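Local structure of high affinity transport system protein p37 (Mycoplasma hyorhinis, 3EKI) at residues A[104-107]-A[108-112]; A[178-181]-A[182-186]; A[224-227]-A[228-232]; A[373-376]-A[377-381]. The protein binds thiamine diphosphate as the extracytoplasmic lipoprotein of a high-affinity transport system and probably delivers it for uptake into the mycoplasma cell. All blocks are in the same frame, centred on the assembly; numbering follows the deposited sequence.

Contact 1. Residues A[104-107]-A[108-112]; sequences QDFT and VLLNN
The N-cap of helix 106-115 is Asp105, whose carboxylate reaches forward over the first turn to the backbone of Val108. Asp105 OD2 accepts from Val108 N at 3.2 Å in a nearly straight bond, the N-H...O angle being 166°, and the donor stands almost on the line of the carboxylate C-O bond. The same oxygen takes a second, notably short bond, from Thr107 OG1 at 2.5 Å, on its syn side but 28° out of the carboxylate plane. CG of Asp105 is wedged between its own backbone N and carbonyl carbon (chi1 59°), which brings OD2 within reach of Val108 N. The negative charge of the carboxylate at the helix N-terminus would be expected to suit the helix dipole.

Val108 is also touched from the preceding loop: its CG2 lies 3.4 Å from Asp105 OD2, and the amide of Gln104, whose chain bends at chi2, brings NE2 to 3.6 Å from Val108 CG1, the two side chains crossing at about a right angle. This helix follows strand 97-103 in the periplasmic-binding-protein fold, and Val108 and Leu109 both pack on Ile103 of that strand. Regular helical bonds begin with Leu109 N to Asp105 O and continue with Leu110 N to Phe106 O at 2.9 Å.

Further round, Leu110 CD1 meets the edge of the Phe106 ring, 3.9 Å from Phe106 CD1 and near the ring plane, while Thr107 CG2 sits above one face, offset toward the rim. Phe106 also makes a cation-pi contact with Lys129, a residue hydrogen-bonded to the bound thiamine diphosphate.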
loop_
_atom_site.group_PDB
_atom_site.type_symbol
_atom_site.label_atom_id
_atom_site.label_comp_id
_atom_site.label_asym_id
_atom_site.label_seq_id
_atom_site.Cartn_x
_atom_site.Cartn_y
_atom_site.Cartn_z
ATOM N N GLN A 104 7.910 -14.445 -5.812
ATOM C CA GLN A 104 6.524 -14.942 -5.742
ATOM C C GLN A 104 5.661 -14.095 -4.820
ATOM O O GLN A 104 4.526 -13.742 -5.161
ATOM C CB GLN A 104 6.565 -16.419 -5.336
ATOM C CG GLN A 104 7.516 -17.278 -6.159
ATOM C CD GLN A 104 8.956 -17.370 -5.713
ATOM O OE1 GLN A 104 9.853 -16.690 -6.220
ATOM N NE2 GLN A 104 9.234 -18.249 -4.748
ATOM N N ASP A 105 6.169 -13.736 -3.644
ATOM C CA ASP A 105 5.413 -12.920 -2.698
ATOM C C ASP A 105 6.335 -12.380 -1.624
ATOM O O ASP A 105 7.542 -12.682 -1.590
ATOM C CB ASP A 105 4.267 -13.684 -2.043
ATOM C CG ASP A 105 4.649 -14.911 -1.267
ATOM O OD1 ASP A 105 3.895 -15.910 -1.344
ATOM O OD2 ASP A 105 5.684 -14.945 -0.577
ATOM N N PHE A 106 5.795 -11.560 -0.735
ATOM C CA PHE A 106 6.672 -10.852 0.192
ATOM C C PHE A 106 7.354 -11.800 1.168
ATOM O O PHE A 106 8.463 -11.505 1.613
ATOM C CB PHE A 106 5.939 -9.767 0.982
ATOM C CG PHE A 106 5.244 -10.233 2.243
ATOM C CD1 PHE A 106 5.822 -10.069 3.500
ATOM C CD2 PHE A 106 4.003 -10.829 2.144
ATOM C CE1 PHE A 106 5.155 -10.525 4.624
ATOM C CE2 PHE A 106 3.336 -11.286 3.272
ATOM C CZ PHE A 106 3.914 -11.133 4.517
ATOM N N THR A 107 6.702 -12.905 1.559
ATOM C CA THR A 107 7.405 -13.795 2.482
ATOM C C THR A 107 8.700 -14.297 1.845
ATOM O O THR A 107 9.756 -14.377 2.477
ATOM C CB THR A 107 6.556 -15.020 2.887
ATOM O OG1 THR A 107 6.324 -15.809 1.714
ATOM C CG2 THR A 107 5.201 -14.580 3.381
ATOM N N VAL A 108 8.605 -14.658 0.570
ATOM C CA VAL A 108 9.784 -15.117 -0.158
ATOM C C VAL A 108 10.820 -14.001 -0.221
ATOM O O VAL A 108 12.021 -14.250 -0.117
ATOM C CB VAL A 108 9.430 -15.590 -1.575
ATOM C CG1 VAL A 108 10.668 -16.041 -2.326
ATOM C CG2 VAL A 108 8.401 -16.714 -1.500
ATOM N N LEU A 109 10.381 -12.763 -0.388
ATOM C CA LEU A 109 11.362 -11.681 -0.479
ATOM C C LEU A 109 12.139 -11.556 0.806
ATOM O O LEU A 109 13.372 -11.489 0.838
ATOM C CB LEU A 109 10.691 -10.342 -0.772
ATOM C CG LEU A 109 11.666 -9.167 -0.899
ATOM C CD1 LEU A 109 12.334 -9.250 -2.273
ATOM C CD2 LEU A 109 10.984 -7.833 -0.707
ATOM N N LEU A 110 11.381 -11.495 1.913
ATOM C CA LEU A 110 12.049 -11.252 3.186
ATOM C C LEU A 110 12.846 -12.477 3.615
ATOM O O LEU A 110 13.943 -12.284 4.123
ATOM C CB LEU A 110 11.066 -10.831 4.268
ATOM C CG LEU A 110 10.268 -9.559 3.974
ATOM C CD1 LEU A 110 9.330 -9.301 5.141
ATOM C CD2 LEU A 110 11.177 -8.373 3.690
ATOM N N ASN A 111 12.308 -13.672 3.399
ATOM C CA ASN A 111 13.113 -14.843 3.750
ATOM C C ASN A 111 14.383 -14.912 2.912
ATOM O O ASN A 111 15.454 -15.253 3.406
ATOM C CB ASN A 111 12.307 -16.112 3.525
ATOM C CG ASN A 111 11.180 -16.355 4.500
ATOM O OD1 ASN A 111 11.064 -15.687 5.521
ATOM N ND2 ASN A 111 10.343 -17.332 4.163
ATOM N N ASN A 112 14.258 -14.619 1.620
ATOM C CA ASN A 112 15.440 -14.779 0.760
ATOM C C ASN A 112 16.441 -13.682 1.071
ATOM O O ASN A 112 17.641 -13.937 1.067
ATOM C CB ASN A 112 15.048 -14.791 -0.701
ATOM C CG ASN A 112 14.536 -16.115 -1.219
ATOM O OD1 ASN A 112 14.147 -17.018 -0.474
ATOM N ND2 ASN A 112 14.514 -16.239 -2.543
#

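Contact 2. Residues A[178-181]-A[182-186]; sequences INKI and FVETP
Asn179 lies next to Val183, one turn on in helix 170-184, and the two side chains run alongside each other. From the Asn179 backbone, CB comes 4.1 Å from Val183 CG2, and CG stays equally close to that methyl. At the tip, OD1 draws nearer still, 3.6 Å from Val183 CG2. This is a van der Waals contact; the polar need of OD1 is met by Ala334 N of strand 331-337. The torsion that places CG beside the backbone N (chi1 -73°) lets the amide run along the valine while reaching that strand.

In the backbone, the carbonyl of Asn179 marks where the helix widens into a pi-type turn near its C-terminal end. Asn179 O accepts from Val183 N at 2.7 Å. A further bond reaches Asn179 O from Glu184 N at 2.9 Å. This second bond is the straighter, with an N-H...O angle of 161° against 144° for the first, whose donor is tilted out of the carbonyl plane. Ile178 O still holds Phe182 N in the ordinary i to i+4 fashion. Phe182 sends its ring away from this turn into an aromatic cluster with Trp220, Phe312, Tyr187 and Phe324.

On another flank, Lys180 and Glu184 also keep company, but Lys180 CE comes only to 4.0 Å from Glu184 OE1, and Lys180 NZ remains 5.3 Å from that oxygen. The ammonium forms its salt bridge with Glu177 instead. A water at the end of the turn is hydrogen-bonded to Thr185 OG1 at 2.8 Å; its contact with Lys180 O is unusually short and doubtful.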
loop_
_atom_site.group_PDB
_atom_site.type_symbol
_atom_site.label_atom_id
_atom_site.label_comp_id
_atom_site.label_asym_id
_atom_site.label_seq_id
_atom_site.Cartn_x
_atom_site.Cartn_y
_atom_site.Cartn_z
ATOM N N ILE A 178 -14.143 11.361 0.430
ATOM C CA ILE A 178 -14.101 10.262 -0.519
ATOM C C ILE A 178 -15.472 10.067 -1.163
ATOM O O ILE A 178 -15.597 9.857 -2.368
ATOM C CB ILE A 178 -13.614 8.969 0.157
ATOM C CG1 ILE A 178 -12.139 9.064 0.550
ATOM C CG2 ILE A 178 -13.880 7.748 -0.692
ATOM C CD1 ILE A 178 -11.636 7.924 1.407
ATOM N N ASN A 179 -16.538 10.143 -0.360
ATOM C CA ASN A 179 -17.881 9.933 -0.889
ATOM C C ASN A 179 -18.285 11.030 -1.863
ATOM O O ASN A 179 -19.024 10.708 -2.808
ATOM C CB ASN A 179 -18.890 9.825 0.271
ATOM C CG ASN A 179 -18.705 8.483 0.974
ATOM O OD1 ASN A 179 -18.203 7.551 0.356
ATOM N ND2 ASN A 179 -19.129 8.392 2.227
ATOM N N LYS A 180 -17.808 12.253 -1.660
ATOM C CA LYS A 180 -18.081 13.346 -2.582
ATOM C C LYS A 180 -17.443 13.069 -3.938
ATOM O O LYS A 180 -17.927 13.542 -4.967
ATOM C CB LYS A 180 -17.562 14.668 -2.014
ATOM C CG LYS A 180 -16.977 15.604 -3.060
ATOM C CD LYS A 180 -17.192 17.060 -2.679
ATOM C CE LYS A 180 -18.167 17.190 -1.520
ATOM N NZ LYS A 180 -17.475 17.144 -0.203
ATOM N N ILE A 181 -16.357 12.301 -3.937
ATOM C CA ILE A 181 -15.682 11.955 -5.180
ATOM C C ILE A 181 -16.163 10.682 -5.813
ATOM O O ILE A 181 -16.193 10.532 -7.052
ATOM C CB ILE A 181 -14.150 11.895 -4.896
ATOM C CG1 ILE A 181 -13.515 13.282 -4.773
ATOM C CG2 ILE A 181 -13.399 11.072 -5.920
ATOM C CD1 ILE A 181 -12.127 13.222 -4.151
ATOM N N PHE A 182 -16.545 9.690 -5.021
ATOM C CA PHE A 182 -16.845 8.342 -5.471
ATOM C C PHE A 182 -18.344 8.061 -5.567
ATOM O O PHE A 182 -18.760 7.269 -6.409
ATOM C CB PHE A 182 -16.208 7.350 -4.480
ATOM C CG PHE A 182 -16.437 5.892 -4.812
ATOM C CD1 PHE A 182 -17.466 5.185 -4.220
ATOM C CD2 PHE A 182 -15.611 5.239 -5.709
ATOM C CE1 PHE A 182 -17.698 3.852 -4.499
ATOM C CE2 PHE A 182 -15.837 3.907 -5.985
ATOM C CZ PHE A 182 -16.863 3.204 -5.386
ATOM N N VAL A 183 -19.101 8.701 -4.674
ATOM C CA VAL A 183 -20.554 8.484 -4.646
ATOM C C VAL A 183 -21.317 9.624 -5.322
ATOM O O VAL A 183 -22.112 9.359 -6.229
ATOM C CB VAL A 183 -21.007 8.308 -3.190
ATOM C CG1 VAL A 183 -22.512 8.144 -3.116
ATOM C CG2 VAL A 183 -20.297 7.122 -2.546
ATOM N N GLU A 184 -21.078 10.863 -4.900
ATOM C CA GLU A 184 -21.822 11.998 -5.474
ATOM C C GLU A 184 -21.620 12.134 -6.971
ATOM O O GLU A 184 -22.551 12.340 -7.735
ATOM C CB GLU A 184 -21.439 13.319 -4.825
ATOM C CG GLU A 184 -22.198 14.496 -5.424
ATOM C CD GLU A 184 -22.001 15.787 -4.648
ATOM O OE1 GLU A 184 -21.173 15.799 -3.710
ATOM O OE2 GLU A 184 -22.687 16.780 -4.984
ATOM N N THR A 185 -20.379 12.044 -7.427
ATOM C CA THR A 185 -20.037 11.849 -8.841
ATOM C C THR A 185 -19.785 10.360 -9.017
ATOM O O THR A 185 -18.666 9.904 -8.685
ATOM C CB THR A 185 -18.816 12.693 -9.226
ATOM O OG1 THR A 185 -19.132 14.076 -9.148
ATOM C CG2 THR A 185 -18.384 12.416 -10.667
ATOM N N PRO A 186 -20.757 9.574 -9.429
ATOM C CA PRO A 186 -20.653 8.117 -9.315
ATOM C C PRO A 186 -19.470 7.525 -10.084
ATOM O O PRO A 186 -19.302 7.756 -11.269
ATOM C CB PRO A 186 -21.954 7.583 -9.915
ATOM C CG PRO A 186 -22.833 8.733 -10.183
ATOM C CD PRO A 186 -22.066 9.991 -10.008
HETATM O O HOH W 1 -18.667 15.145 -6.642
#

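Contact 3. Residues A[224-227]-A[228-232]; sequences NDET and LAKIK
Asn224, the residue just ahead of helix 225-236, joins its carbonyl O to Leu228 N at 2.9 Å, in a nearly straight bond with an N-H...O angle of 171°. The leucine leans over this carbonyl, its CG 3.4 Å from Asn224 O, before packing on Ile221 and on Lys331 and Glu333 of strand 331-337. With CG set between its backbone N and carbonyl carbon (chi1 63°), Asn224 presents its amide oxygen to the first turn, where OD1 accepts from Thr227 N at 2.8 Å, nearly along the C=O direction. Thr227 OG1 donates to the same oxygen from above the amide plane, 42° out of it, so two donors from one residue hold OD1.

Next comes Asp225, whose carbonyl takes Ala229 N while its carboxylate forms a salt bridge with Lys331. Glu226 O accepts Lys230 N, and the two side chains extend together from the helix. Their contact is aliphatic: Glu226 CG lies 4.1 Å from Lys230 CE, whereas Glu226 OE2 and Lys230 NZ, of opposite charge, are 4.9 Å apart and do not touch.

Thr227 closes the segment by accepting Ile231 N at its carbonyl O. Its methyl CG2 meets Ile231 CD1 at 4.0 Å, the side chains slanting across each other, and both residues pack on His303. A side-chain acceptor at the N-cap serving the amide three residues on, beside successive i to i+4 bonds, is characteristic of a capped helix N-terminus, here the start of the helix that follows strand 217-223 of the mixed sheet.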
loop_
_atom_site.group_PDB
_atom_site.type_symbol
_atom_site.label_atom_id
_atom_site.label_comp_id
_atom_site.label_asym_id
_atom_site.label_seq_id
_atom_site.Cartn_x
_atom_site.Cartn_y
_atom_site.Cartn_z
ATOM N N ASN A 224 -29.047 -1.161 0.381
ATOM C CA ASN A 224 -30.121 -0.206 0.108
ATOM C C ASN A 224 -30.218 0.814 1.232
ATOM O O ASN A 224 -29.496 0.760 2.240
ATOM C CB ASN A 224 -31.416 -0.979 -0.086
ATOM C CG ASN A 224 -31.871 -1.737 1.132
ATOM O OD1 ASN A 224 -31.515 -1.475 2.270
ATOM N ND2 ASN A 224 -32.740 -2.724 0.904
ATOM N N ASP A 225 -31.117 1.800 1.054
ATOM C CA ASP A 225 -31.198 2.867 2.032
ATOM C C ASP A 225 -31.462 2.403 3.463
ATOM O O ASP A 225 -30.861 2.917 4.413
ATOM C CB ASP A 225 -32.345 3.804 1.646
ATOM C CG ASP A 225 -32.074 4.532 0.346
ATOM O OD1 ASP A 225 -30.902 4.579 -0.069
ATOM O OD2 ASP A 225 -33.062 5.070 -0.204
ATOM N N GLU A 226 -32.379 1.448 3.604
ATOM C CA GLU A 226 -32.734 0.963 4.945
ATOM C C GLU A 226 -31.537 0.253 5.574
ATOM O O GLU A 226 -31.258 0.477 6.745
ATOM C CB GLU A 226 -33.961 0.079 4.845
ATOM C CG GLU A 226 -34.124 -1.100 5.753
ATOM C CD GLU A 226 -35.590 -1.516 5.844
ATOM O OE1 GLU A 226 -35.979 -2.447 5.111
ATOM O OE2 GLU A 226 -36.333 -0.902 6.644
ATOM N N THR A 227 -30.853 -0.569 4.787
ATOM C CA THR A 227 -29.677 -1.313 5.304
ATOM C C THR A 227 -28.555 -0.374 5.663
ATOM O O THR A 227 -27.877 -0.479 6.698
ATOM C CB THR A 227 -29.242 -2.350 4.261
ATOM O OG1 THR A 227 -30.284 -3.340 4.135
ATOM C CG2 THR A 227 -27.981 -3.081 4.708
ATOM N N LEU A 228 -28.248 0.631 4.848
ATOM C CA LEU A 228 -27.195 1.584 5.184
ATOM C C LEU A 228 -27.503 2.284 6.499
ATOM O O LEU A 228 -26.669 2.562 7.354
ATOM C CB LEU A 228 -27.032 2.583 4.048
ATOM C CG LEU A 228 -26.353 2.070 2.778
ATOM C CD1 LEU A 228 -26.432 3.094 1.663
ATOM C CD2 LEU A 228 -24.911 1.717 3.086
ATOM N N ALA A 229 -28.794 2.619 6.694
ATOM C CA ALA A 229 -29.160 3.297 7.927
ATOM C C ALA A 229 -28.966 2.399 9.152
ATOM O O ALA A 229 -28.526 2.909 10.187
ATOM C CB ALA A 229 -30.608 3.787 7.905
ATOM N N LYS A 230 -29.290 1.118 8.982
ATOM C CA LYS A 230 -29.135 0.176 10.079
ATOM C C LYS A 230 -27.658 -0.024 10.407
ATOM O O LYS A 230 -27.293 -0.149 11.577
ATOM C CB LYS A 230 -29.831 -1.147 9.748
ATOM C CG LYS A 230 -31.353 -1.092 9.801
ATOM C CD LYS A 230 -31.888 -2.487 9.466
ATOM C CE LYS A 230 -33.411 -2.495 9.588
ATOM N NZ LYS A 230 -33.975 -3.865 9.734
ATOM N N ILE A 231 -26.808 -0.025 9.361
ATOM C CA ILE A 231 -25.374 -0.189 9.633
ATOM C C ILE A 231 -24.821 0.995 10.383
ATOM O O ILE A 231 -24.077 0.864 11.352
ATOM C CB ILE A 231 -24.638 -0.398 8.287
ATOM C CG1 ILE A 231 -24.994 -1.755 7.662
ATOM C CG2 ILE A 231 -23.133 -0.219 8.400
ATOM C CD1 ILE A 231 -24.441 -1.928 6.251
ATOM N N LYS A 232 -25.189 2.196 9.949
ATOM C CA LYS A 232 -24.779 3.453 10.563
ATOM C C LYS A 232 -25.324 3.527 11.984
ATOM O O LYS A 232 -24.603 3.987 12.861
ATOM C CB LYS A 232 -25.226 4.642 9.716
ATOM C CG LYS A 232 -24.436 4.759 8.408
ATOM C CD LYS A 232 -24.962 5.883 7.521
ATOM C CE LYS A 232 -24.510 5.678 6.082
ATOM N NZ LYS A 232 -25.173 6.607 5.118
#

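Contact 4. Residues A[373-376]-A[377-381]; sequences DTYG and PLLGY. With TPP (thiamine diphosphate), chain B.
Hydrogen bonds to Gly376 O tie Leu379 and Tyr381 back across the loop between helix 354-369 and strand 383-386. Leu379 N donates at 2.9 Å and Tyr381 N at 2.8 Å to this one oxygen, from opposite faces of the carbonyl plane, each well out of it. Leu378 N bonds to Tyr375 O, three residues back, in a tight turn. Its start is fixed by Asp373, whose OD1 accepts from both Tyr375 N and Gly376 N on the same face of the carboxylate, forming an Asx turn and the wider Asx motif. Asp373 OD2 is linked by a water to Tyr381 O and is hydrogen-bonded to Tyr384 OH, which ties the start of the turn to its end and to strand 383-386.

This turn forms one wall of the thiamine diphosphate pocket, to which Pro377, Leu378, Leu379 and Gly380 belong. Leu379 O comes within 3.0 Å of the ligand's thiazolium C2. Gly380, with a positive phi of 97°, brings its CA to 3.6 Å from N1' of the pyrimidine.

Side-chain van der Waals contacts complete the turn. Both methyls of Leu379 approach the Tyr375 ring obliquely from one side, CD1 3.8 Å from Tyr375 CE1 and CD2 3.4 Å from Tyr375 OH. Leu379 CB also lies over one face of the Tyr381 ring, 3.8 Å above the plane and offset toward the rim, while Tyr381 CE1 is 4.0 Å from the ligand's S1. Beyond the turn, the Tyr375 ring meets Trp54 edge-to-face, and the Tyr381 hydroxyl bonds to Asp344.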
loop_
_atom_site.group_PDB
_atom_site.type_symbol
_atom_site.label_atom_id
_atom_site.label_comp_id
_atom_site.label_asym_id
_atom_site.label_seq_id
_atom_site.Cartn_x
_atom_site.Cartn_y
_atom_site.Cartn_z
ATOM N N ASP A 373 12.362 7.550 -13.522
ATOM C CA ASP A 373 11.897 6.318 -12.906
ATOM C C ASP A 373 10.662 5.799 -13.621
ATOM O O ASP A 373 9.568 6.313 -13.393
ATOM C CB ASP A 373 11.562 6.551 -11.430
ATOM C CG ASP A 373 11.115 5.284 -10.733
ATOM O OD1 ASP A 373 11.132 4.208 -11.337
ATOM O OD2 ASP A 373 10.708 5.368 -9.551
ATOM N N THR A 374 10.862 4.802 -14.470
ATOM C CA THR A 374 9.775 4.233 -15.239
ATOM C C THR A 374 9.067 3.136 -14.473
ATOM O O THR A 374 8.041 2.629 -14.911
ATOM C CB THR A 374 10.291 3.630 -16.575
ATOM O OG1 THR A 374 11.482 2.881 -16.333
ATOM C CG2 THR A 374 10.671 4.737 -17.539
ATOM N N TYR A 375 9.611 2.727 -13.333
ATOM C CA TYR A 375 9.064 1.591 -12.606
ATOM C C TYR A 375 8.197 1.996 -11.406
ATOM O O TYR A 375 7.043 1.557 -11.316
ATOM C CB TYR A 375 10.185 0.677 -12.109
ATOM C CG TYR A 375 9.793 -0.464 -11.215
ATOM C CD1 TYR A 375 8.949 -1.482 -11.616
ATOM C CD2 TYR A 375 10.291 -0.524 -9.912
ATOM C CE1 TYR A 375 8.597 -2.527 -10.793
ATOM C CE2 TYR A 375 9.940 -1.570 -9.080
ATOM C CZ TYR A 375 9.098 -2.568 -9.513
ATOM O OH TYR A 375 8.752 -3.597 -8.673
ATOM N N GLY A 376 8.764 2.768 -10.511
ATOM C CA GLY A 376 8.112 3.149 -9.268
ATOM C C GLY A 376 6.685 3.633 -9.416
ATOM O O GLY A 376 5.825 3.158 -8.665
ATOM N N PRO A 377 6.439 4.576 -10.307
ATOM C CA PRO A 377 5.068 5.145 -10.370
ATOM C C PRO A 377 4.034 4.104 -10.747
ATOM O O PRO A 377 2.843 4.284 -10.424
ATOM C CB PRO A 377 5.189 6.257 -11.405
ATOM C CG PRO A 377 6.649 6.598 -11.382
ATOM C CD PRO A 377 7.308 5.253 -11.282
ATOM N N LEU A 378 4.400 2.981 -11.346
ATOM C CA LEU A 378 3.446 1.921 -11.662
ATOM C C LEU A 378 2.949 1.180 -10.422
ATOM O O LEU A 378 1.928 0.495 -10.425
ATOM C CB LEU A 378 4.035 0.918 -12.664
ATOM C CG LEU A 378 4.330 1.504 -14.045
ATOM C CD1 LEU A 378 4.980 0.460 -14.932
ATOM C CD2 LEU A 378 3.053 2.023 -14.696
ATOM N N LEU A 379 3.695 1.336 -9.344
ATOM C CA LEU A 379 3.406 0.740 -8.063
ATOM C C LEU A 379 2.916 1.768 -7.057
ATOM O O LEU A 379 2.621 1.444 -5.901
ATOM C CB LEU A 379 4.671 0.047 -7.513
ATOM C CG LEU A 379 4.959 -1.362 -8.026
ATOM C CD1 LEU A 379 5.218 -1.387 -9.520
ATOM C CD2 LEU A 379 6.151 -1.936 -7.274
ATOM N N GLY A 380 2.849 3.038 -7.441
ATOM C CA GLY A 380 2.476 4.067 -6.495
ATOM C C GLY A 380 3.655 4.787 -5.882
ATOM O O GLY A 380 3.525 5.613 -4.987
ATOM N N TYR A 381 4.886 4.479 -6.336
ATOM C CA TYR A 381 6.065 5.108 -5.757
ATOM C C TYR A 381 6.431 6.338 -6.586
ATOM O O TYR A 381 7.051 6.205 -7.641
ATOM C CB TYR A 381 7.262 4.162 -5.678
ATOM C CG TYR A 381 7.013 2.806 -5.103
ATOM C CD1 TYR A 381 6.047 2.580 -4.120
ATOM C CD2 TYR A 381 7.735 1.685 -5.525
ATOM C CE1 TYR A 381 5.820 1.324 -3.593
ATOM C CE2 TYR A 381 7.491 0.440 -4.989
ATOM C CZ TYR A 381 6.535 0.241 -4.023
ATOM O OH TYR A 381 6.346 -1.034 -3.534
HETATM N "N1'" TPP B . -1.007 3.047 -6.740
HETATM C "C2'" TPP B . -0.803 2.317 -7.864
HETATM C CM2 TPP B . -0.584 3.054 -9.190
HETATM N "N3'" TPP B . -0.779 0.973 -7.816
HETATM C "C4'" TPP B . -0.866 0.350 -6.611
HETATM N "N4'" TPP B . -0.753 -0.981 -6.577
HETATM C "C5'" TPP B . -1.136 1.080 -5.445
HETATM C "C6'" TPP B . -1.206 2.463 -5.562
HETATM C "C7'" TPP B . -1.345 0.472 -4.050
HETATM N N3 TPP B . -0.130 0.287 -3.238
HETATM C C2 TPP B . 1.085 0.036 -3.725
HETATM S S1 TPP B . 2.227 -0.078 -2.406
HETATM C C5 TPP B . 0.980 0.195 -1.213
HETATM C C4 TPP B . -0.231 0.251 -1.875
HETATM C CM4 TPP B . -1.525 0.702 -1.164
HETATM C C6 TPP B . 1.212 0.163 0.302
HETATM C C7 TPP B . 1.369 -1.280 0.791
HETATM O O7 TPP B . 0.131 -1.987 0.571
HETATM P PA TPP B . -0.006 -3.565 0.441
HETATM O O1A TPP B . -1.351 -3.875 -0.101
HETATM O O2A TPP B . 1.139 -4.127 -0.353
HETATM O O3A TPP B . 0.221 -4.181 1.876
HETATM P PB TPP B . -0.896 -4.408 3.007
HETATM O O1B TPP B . -1.470 -3.091 3.431
HETATM O O2B TPP B . -0.096 -5.109 4.177
HETATM O O3B TPP B . -1.976 -5.452 2.494
HETATM O O HOH W 2 9.196 7.521 -8.733
#

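Overall arrangement
The four contacts follow one another along the chain without interleaving, all in the same thiamine-binding family region. Contacts 1 and 4 are the nearer to the thiamine diphosphate: contact 4 lines the pocket, and the Phe106 side chain of contact 1 is about 7 Å from the ligand. The centres of contacts 1 and 4 are about 20 Å apart. Contacts 2 and 3 lie together on the other side of the chain's centre from contact 1, centres about 18 Å apart, and both helices pack against strand 331-337, where Glu333 touches residues of each. Contact 1 is about 42 Å from contact 3, centre to centre. This is consistent with a ligand held in a cleft between two lobes, as in other binding proteins of this type.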